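Local coordinates for effector protein Lem4 (lpg1101) (Legionella pneumophila subsp. pneumophila, PDB 6CGK) that dephosphorylates phosphotyrosine as a membrane-associated effector phosphatase of the haloacid dehalogenase superfamily, at residues 128-140 with 159-171. The protein carries 1 engineered substitution. Sequence-based numbering, arbitrary orientation.
With PO4 (phosphate ion), chain B.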
ATOM      1  N   PRO A 128     -10.327  -5.476  -7.113  1.00 29.77           N
ATOM      2  CA  PRO A 128      -9.735  -4.305  -7.782  1.00 28.57           C
ATOM      3  C   PRO A 128      -8.224  -4.372  -7.877  1.00 30.78           C
ATOM      4  O   PRO A 128      -7.650  -3.808  -8.820  1.00 31.13           O
ATOM      5  CB  PRO A 128     -10.194  -3.126  -6.912  1.00 29.22           C
ATOM      6  CG  PRO A 128     -10.479  -3.742  -5.544  1.00 25.94           C
ATOM      7  CD  PRO A 128     -11.062  -5.118  -5.892  1.00 29.32           C
ATOM      8  N   GLY A 129      -7.554  -5.033  -6.931  1.00 26.11           N
ATOM      9  CA  GLY A 129      -6.109  -5.077  -7.007  1.00 28.54           C
ATOM     10  C   GLY A 129      -5.579  -6.001  -8.078  1.00 31.38           C
ATOM     11  O   GLY A 129      -4.364  -6.035  -8.299  1.00 36.38           O
ATOM     12  N   GLU A 130      -6.461  -6.759  -8.729  1.00 30.25           N
ATOM     13  CA  GLU A 130      -6.069  -7.632  -9.829  1.00 30.54           C
ATOM     14  C   GLU A 130      -5.834  -6.862 -11.118  1.00 31.11           C
ATOM     15  O   GLU A 130      -5.348  -7.440 -12.088  1.00 35.70           O
ATOM     16  CB  GLU A 130      -7.128  -8.712 -10.037  1.00 30.83           C
ATOM     17  CG  GLU A 130      -7.312  -9.586  -8.767  1.00 33.67           C
ATOM     18  CD  GLU A 130      -8.230 -10.781  -8.962  1.00 35.66           C
ATOM     19  OE1 GLU A 130      -7.996 -11.629  -9.869  1.00 38.53           O
ATOM     20  OE2 GLU A 130      -9.216 -10.887  -8.208  1.00 36.00           O
ATOM     21  N   ASP A 131      -6.167  -5.568 -11.158  1.00 31.53           N
ATOM     22  CA  ASP A 131      -6.001  -4.768 -12.378  1.00 29.35           C
ATOM     23  C   ASP A 131      -5.538  -3.412 -11.860  1.00 31.94           C
ATOM     24  O   ASP A 131      -6.383  -2.578 -11.538  1.00 31.73           O
ATOM     25  CB  ASP A 131      -7.302  -4.676 -13.164  1.00 29.88           C
ATOM     26  CG  ASP A 131      -7.138  -3.979 -14.520  1.00 34.98           C
ATOM     27  OD1 ASP A 131      -6.195  -3.178 -14.691  1.00 34.81           O
ATOM     28  OD2 ASP A 131      -7.957  -4.237 -15.441  1.00 40.34           O
ATOM     29  N   LYS A 132      -4.212  -3.247 -11.698  1.00 33.54           N
ATOM     30  CA  LYS A 132      -3.681  -2.065 -11.005  1.00 31.04           C
ATOM     31  C   LYS A 132      -4.000  -0.790 -11.771  1.00 32.42           C
ATOM     32  O   LYS A 132      -4.266   0.260 -11.167  1.00 29.53           O
ATOM     33  CB  LYS A 132      -2.159  -2.159 -10.836  1.00 37.97           C
ATOM     34  CG  LYS A 132      -1.592  -3.427 -10.226  1.00 46.86           C
ATOM     35  CD  LYS A 132      -2.089  -3.680  -8.845  1.00 51.99           C
ATOM     36  CE  LYS A 132      -1.459  -4.965  -8.255  1.00 55.25           C
ATOM     37  NZ  LYS A 132       0.036  -4.901  -8.101  1.00 59.84           N
ATOM     38  N   TYR A 133      -3.905  -0.844 -13.097  1.00 34.15           N
ATOM     39  CA  TYR A 133      -4.278   0.304 -13.913  1.00 34.19           C
ATOM     40  C   TYR A 133      -5.699   0.735 -13.598  1.00 30.17           C
ATOM     41  O   TYR A 133      -5.948   1.898 -13.258  1.00 31.52           O
ATOM     42  CB  TYR A 133      -4.115  -0.059 -15.391  1.00 30.00           C
ATOM     43  CG  TYR A 133      -4.622   0.950 -16.415  1.00 35.37           C
ATOM     44  CD1 TYR A 133      -3.859   2.053 -16.762  1.00 44.59           C
ATOM     45  CD2 TYR A 133      -5.838   0.773 -17.056  1.00 38.38           C
ATOM     46  CE1 TYR A 133      -4.304   2.972 -17.725  1.00 43.15           C
ATOM     47  CE2 TYR A 133      -6.297   1.694 -18.022  1.00 40.80           C
ATOM     48  CZ  TYR A 133      -5.516   2.782 -18.344  1.00 41.03           C
ATOM     49  OH  TYR A 133      -5.942   3.697 -19.298  1.00 45.59           O
ATOM     50  N   LYS A 134      -6.651  -0.197 -13.709  1.00 30.21           N
ATOM     51  CA  LYS A 134      -8.046   0.143 -13.448  1.00 31.59           C
ATOM     52  C   LYS A 134      -8.275   0.574 -12.002  1.00 34.11           C
ATOM     53  O   LYS A 134      -9.153   1.408 -11.745  1.00 33.37           O
ATOM     54  CB  LYS A 134      -8.935  -1.034 -13.788  1.00 36.87           C
ATOM     55  CG  LYS A 134     -10.406  -0.780 -13.623  1.00 46.37           C
ATOM     56  CD  LYS A 134     -11.196  -1.880 -14.324  1.00 45.67           C
ATOM     57  CE  LYS A 134     -10.947  -1.901 -15.827  1.00 54.04           C
ATOM     58  NZ  LYS A 134     -11.619  -3.069 -16.465  1.00 69.72           N
ATOM     59  N   ALA A 135      -7.524   0.000 -11.053  1.00 28.93           N
ATOM     60  CA  ALA A 135      -7.659   0.390  -9.641  1.00 26.08           C
ATOM     61  C   ALA A 135      -7.321   1.865  -9.445  1.00 32.28           C
ATOM     62  O   ALA A 135      -8.040   2.600  -8.748  1.00 28.94           O
ATOM     63  CB  ALA A 135      -6.741  -0.478  -8.762  1.00 25.18           C
ATOM     64  N   VAL A 136      -6.221   2.313 -10.051  1.00 27.81           N
ATOM     65  CA  VAL A 136      -5.837   3.719  -9.941  1.00 27.87           C
ATOM     66  C   VAL A 136      -6.842   4.608 -10.651  1.00 32.28           C
ATOM     67  O   VAL A 136      -7.219   5.664 -10.132  1.00 28.19           O
ATOM     68  CB  VAL A 136      -4.408   3.951 -10.481  1.00 26.70           C
ATOM     69  CG1 VAL A 136      -4.148   5.474 -10.629  1.00 30.77           C
ATOM     70  CG2 VAL A 136      -3.364   3.288  -9.537  1.00 27.04           C
ATOM     71  N   VAL A 137      -7.278   4.214 -11.854  1.00 32.66           N
ATOM     72  CA  VAL A 137      -8.243   5.039 -12.572  1.00 35.58           C
ATOM     73  C   VAL A 137      -9.516   5.181 -11.754  1.00 39.04           C
ATOM     74  O   VAL A 137     -10.040   6.288 -11.577  1.00 34.73           O
ATOM     75  CB  VAL A 137      -8.526   4.455 -13.965  1.00 33.97           C
ATOM     76  CG1 VAL A 137      -9.717   5.170 -14.593  1.00 32.76           C
ATOM     77  CG2 VAL A 137      -7.279   4.572 -14.843  1.00 35.22           C
ATOM     78  N   SER A 138     -10.009   4.066 -11.204  1.00 34.10           N
ATOM     79  CA  SER A 138     -11.222   4.112 -10.392  1.00 35.86           C
ATOM     80  C   SER A 138     -11.031   4.985  -9.164  1.00 29.80           C
ATOM     81  O   SER A 138     -11.934   5.747  -8.787  1.00 34.55           O
ATOM     82  CB  SER A 138     -11.634   2.710  -9.963  1.00 40.03           C
ATOM     83  OG  SER A 138     -12.039   1.949 -11.100  1.00 49.05           O
ATOM     84  N   HIS A 139      -9.875   4.872  -8.512  1.00 29.10           N
ATOM     85  CA  HIS A 139      -9.660   5.685  -7.321  1.00 29.22           C
ATOM     86  C   HIS A 139      -9.608   7.163  -7.667  1.00 33.22           C
ATOM     87  O   HIS A 139     -10.223   7.986  -6.974  1.00 33.15           O
ATOM     88  CB  HIS A 139      -8.390   5.291  -6.586  1.00 27.08           C
ATOM     89  CG  HIS A 139      -8.349   5.845  -5.201  1.00 28.57           C
ATOM     90  ND1 HIS A 139      -9.126   5.330  -4.186  1.00 28.52           N
ATOM     91  CD2 HIS A 139      -7.738   6.937  -4.692  1.00 30.99           C
ATOM     92  CE1 HIS A 139      -8.952   6.052  -3.094  1.00 30.42           C
ATOM     93  NE2 HIS A 139      -8.121   7.039  -3.376  1.00 27.73           N
ATOM     94  N   GLU A 140      -8.881   7.528  -8.728  1.00 28.83           N
ATOM     95  CA  GLU A 140      -8.801   8.946  -9.093  1.00 27.16           C
ATOM     96  C   GLU A 140     -10.164   9.514  -9.452  1.00 30.94           C
ATOM     97  O   GLU A 140     -10.404  10.720  -9.286  1.00 32.48           O
ATOM     98  CB  GLU A 140      -7.821   9.139 -10.255  1.00 25.71           C
ATOM     99  CG  GLU A 140      -6.363   8.825  -9.868  1.00 29.20           C
ATOM    100  CD  GLU A 140      -5.813   9.783  -8.794  1.00 31.55           C
ATOM    101  OE1 GLU A 140      -6.253  10.960  -8.715  1.00 31.86           O
ATOM    102  OE2 GLU A 140      -4.924   9.355  -8.031  1.00 28.96           O
ATOM    103  N   ASP A 159       3.972  -3.624 -13.229  1.00 46.56           N
ATOM    104  CA  ASP A 159       2.901  -3.215 -12.328  1.00 44.71           C
ATOM    105  C   ASP A 159       3.001  -1.744 -12.000  1.00 46.04           C
ATOM    106  O   ASP A 159       1.990  -1.036 -11.961  1.00 51.83           O
ATOM    107  CB  ASP A 159       2.971  -4.008 -11.022  1.00 47.16           C
ATOM    108  CG  ASP A 159       2.207  -5.289 -11.083  1.00 62.54           C
ATOM    109  OD1 ASP A 159       2.425  -6.051 -12.051  1.00 54.60           O
ATOM    110  OD2 ASP A 159       1.388  -5.517 -10.167  1.00 69.96           O
ATOM    111  N   GLY A 160       4.217  -1.275 -11.714  1.00 47.75           N
ATOM    112  CA  GLY A 160       4.382   0.112 -11.337  1.00 41.06           C
ATOM    113  C   GLY A 160       3.955   1.040 -12.452  1.00 57.91           C
ATOM    114  O   GLY A 160       3.263   2.036 -12.217  1.00 47.55           O
ATOM    115  N   GLU A 161       4.335   0.705 -13.687  1.00 43.92           N
ATOM    116  CA  GLU A 161       3.906   1.491 -14.831  1.00 47.42           C
ATOM    117  C   GLU A 161       2.408   1.379 -15.042  1.00 50.08           C
ATOM    118  O   GLU A 161       1.782   2.334 -15.510  1.00 55.12           O
ATOM    119  CB  GLU A 161       4.680   1.051 -16.067  1.00 53.81           C
ATOM    120  CG  GLU A 161       6.138   1.408 -15.936  1.00 61.84           C
ATOM    121  CD  GLU A 161       6.961   0.957 -17.109  1.00 76.14           C
ATOM    122  OE1 GLU A 161       6.487   0.090 -17.881  1.00 81.08           O
ATOM    123  OE2 GLU A 161       8.088   1.477 -17.251  1.00 82.00           O
ATOM    124  N   GLU A 162       1.812   0.237 -14.688  1.00 48.41           N
ATOM    125  CA  GLU A 162       0.360   0.132 -14.756  1.00 46.03           C
ATOM    126  C   GLU A 162      -0.307   1.170 -13.863  1.00 38.26           C
ATOM    127  O   GLU A 162      -1.299   1.788 -14.264  1.00 43.14           O
ATOM    128  CB  GLU A 162      -0.094  -1.267 -14.361  1.00 41.48           C
ATOM    129  CG  GLU A 162       0.138  -2.310 -15.424  1.00 44.84           C
ATOM    130  CD  GLU A 162      -0.592  -1.959 -16.712  1.00 56.66           C
ATOM    131  OE1 GLU A 162      -0.099  -1.078 -17.455  1.00 55.36           O
ATOM    132  OE2 GLU A 162      -1.668  -2.543 -16.969  1.00 62.23           O
ATOM    133  N   MET A 163       0.199   1.356 -12.639  1.00 43.81           N
ATOM    134  CA  MET A 163      -0.370   2.391 -11.773  1.00 41.45           C
ATOM    135  C   MET A 163      -0.047   3.787 -12.299  1.00 39.59           C
ATOM    136  O   MET A 163      -0.922   4.664 -12.324  1.00 37.03           O
ATOM    137  CB  MET A 163       0.116   2.209 -10.329  1.00 33.12           C
ATOM    138  CG  MET A 163      -0.427   0.937  -9.646  1.00 32.64           C
ATOM    139  SD  MET A 163      -0.092   0.845  -7.889  1.00 35.84           S
ATOM    140  CE  MET A 163       1.640   0.405  -7.901  1.00 34.21           C
ATOM    141  N   CYS A 164       1.191   4.009 -12.757  1.00 38.80           N
ATOM    142  CA  CYS A 164       1.520   5.270 -13.428  1.00 39.76           C
ATOM    143  C   CYS A 164       0.611   5.527 -14.627  1.00 41.77           C
ATOM    144  O   CYS A 164       0.148   6.652 -14.834  1.00 44.84           O
ATOM    145  CB  CYS A 164       2.971   5.270 -13.899  1.00 52.19           C
ATOM    146  SG  CYS A 164       4.196   5.279 -12.633  1.00 62.17           S
ATOM    147  N   ASN A 165       0.392   4.508 -15.472  1.00 41.68           N
ATOM    148  CA  ASN A 165      -0.469   4.713 -16.634  1.00 42.09           C
ATOM    149  C   ASN A 165      -1.881   5.107 -16.225  1.00 41.27           C
ATOM    150  O   ASN A 165      -2.525   5.894 -16.909  1.00 43.24           O
ATOM    151  CB  ASN A 165      -0.507   3.453 -17.491  1.00 48.63           C
ATOM    152  CG  ASN A 165       0.779   3.226 -18.251  1.00 57.83           C
ATOM    153  OD1 ASN A 165       1.764   3.944 -18.072  1.00 55.92           O
ATOM    154  ND2 ASN A 165       0.778   2.212 -19.103  1.00 66.04           N
ATOM    155  N   GLY A 166      -2.374   4.586 -15.105  1.00 39.74           N
ATOM    156  CA  GLY A 166      -3.677   5.012 -14.610  1.00 43.89           C
ATOM    157  C   GLY A 166      -3.746   6.487 -14.249  1.00 48.04           C
ATOM    158  O   GLY A 166      -4.746   7.151 -14.533  1.00 44.83           O
ATOM    159  N   LEU A 167      -2.706   7.019 -13.590  1.00 41.94           N
ATOM    160  CA  LEU A 167      -2.657   8.465 -13.346  1.00 39.67           C
ATOM    161  C   LEU A 167      -2.640   9.246 -14.647  1.00 40.78           C
ATOM    162  O   LEU A 167      -3.283  10.302 -14.763  1.00 43.23           O
ATOM    163  CB  LEU A 167      -1.421   8.858 -12.541  1.00 41.22           C
ATOM    164  CG  LEU A 167      -1.308   8.402 -11.107  1.00 41.08           C
ATOM    165  CD1 LEU A 167      -0.003   8.956 -10.546  1.00 31.64           C
ATOM    166  CD2 LEU A 167      -2.501   8.878 -10.310  1.00 36.57           C
ATOM    167  N   ILE A 168      -1.851   8.790 -15.618  1.00 47.51           N
ATOM    168  CA  ILE A 168      -1.795   9.504 -16.891  1.00 45.85           C
ATOM    169  C   ILE A 168      -3.171   9.523 -17.536  1.00 44.07           C
ATOM    170  O   ILE A 168      -3.648  10.562 -18.007  1.00 52.56           O
ATOM    171  CB  ILE A 168      -0.747   8.875 -17.822  1.00 50.29           C
ATOM    172  CG1 ILE A 168       0.598   8.744 -17.105  1.00 52.76           C
ATOM    173  CG2 ILE A 168      -0.618   9.702 -19.109  1.00 54.66           C
ATOM    174  CD1 ILE A 168       1.699   8.235 -18.004  1.00 55.50           C
ATOM    175  N   HIS A 169      -3.831   8.363 -17.575  1.00 43.50           N
ATOM    176  CA  HIS A 169      -5.128   8.284 -18.236  1.00 42.62           C
ATOM    177  C   HIS A 169      -6.131   9.255 -17.637  1.00 42.92           C
ATOM    178  O   HIS A 169      -7.015   9.742 -18.354  1.00 46.54           O
ATOM    179  CB  HIS A 169      -5.682   6.862 -18.157  1.00 50.93           C
ATOM    180  CG  HIS A 169      -7.081   6.726 -18.680  1.00 56.72           C
ATOM    181  ND1 HIS A 169      -7.374   6.688 -20.026  1.00 53.57           N
ATOM    182  CD2 HIS A 169      -8.269   6.621 -18.037  1.00 51.92           C
ATOM    183  CE1 HIS A 169      -8.679   6.565 -20.191  1.00 55.79           C
ATOM    184  NE2 HIS A 169      -9.245   6.513 -18.998  1.00 54.62           N
ATOM    185  N   THR A 170      -6.009   9.557 -16.340  1.00 44.45           N
ATOM    186  CA  THR A 170      -6.939  10.437 -15.649  1.00 43.05           C
ATOM    187  C   THR A 170      -6.450  11.867 -15.551  1.00 43.72           C
ATOM    188  O   THR A 170      -7.093  12.672 -14.881  1.00 45.68           O
ATOM    189  CB  THR A 170      -7.250   9.929 -14.232  1.00 39.37           C
ATOM    190  OG1 THR A 170      -6.037   9.708 -13.492  1.00 40.38           O
ATOM    191  CG2 THR A 170      -8.106   8.677 -14.302  1.00 43.05           C
ATOM    192  N   GLY A 171      -5.333  12.198 -16.194  1.00 44.32           N
ATOM    193  CA  GLY A 171      -4.793  13.538 -16.105  1.00 43.53           C
ATOM    194  C   GLY A 171      -4.330  13.929 -14.724  1.00 47.98           C
ATOM    195  O   GLY A 171      -4.356  15.117 -14.385  1.00 45.03           O
TER
HETATM  196  P   PO4 B 301       1.248  -7.652  -4.944  1.00 33.97           P
HETATM  197  O1  PO4 B 301       0.940  -6.996  -3.609  1.00 29.75           O
HETATM  198  O2  PO4 B 301       0.330  -7.201  -6.075  1.00 28.30           O
HETATM  199  O3  PO4 B 301       1.086  -9.151  -4.739  1.00 31.50           O
HETATM  200  O4  PO4 B 301       2.701  -7.428  -5.309  1.00 32.37           O
HETATM  201  O   HOH W   1      -3.121  -3.128 -14.815  1.00 35.56           O
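Lys132 and Asp159 join two neighbouring helices on one side of the parallel sheet in this haloacid dehalogenase domain, and the lysine illustrates how a packing residue can also serve an active site. Its CB lies against Met163 CG at 3.7 Å. From there the chain bends at chi2 (-61°) and again at chi4, and CG, CD and CE run past the aspartate's OD2. NZ then reaches Asp159 OD2 at 2.5 Å, a short salt bridge arriving nearly head-on to the carboxylate C-O bond, and also donates to phosphate O2 at 3.1 Å. The other oxygen of Asp159 pairs with Arg95.

Farther along, helices 132-140 and 159-169 cross at -33° with their axes only 7.3 Å apart. Gly166 has no side chain, and Val136 and Tyr133 come in against the backbone there, Tyr133 CD1 to 3.4 Å from Gly166 N. Tyr133 enters as a knob among Glu162, Asn165, Gly166 and His169; CG anti to the backbone N (chi1 173°) directs the ring along helix 159-169, where its hydroxyl lies over a face of the His169 ring, 3.3 Å from CG. Val136 CG2 meets Met163 CB at 3.7 Å. A water accepts from Tyr133 N and donates to Asp131 OD1 and Glu162 OE2, bridging the two carboxylates.

Asp159 and the phosphate together fix where NZ sits; Asp159 probably works from the second shell, positioning Lys132, which itself touches the phosphate.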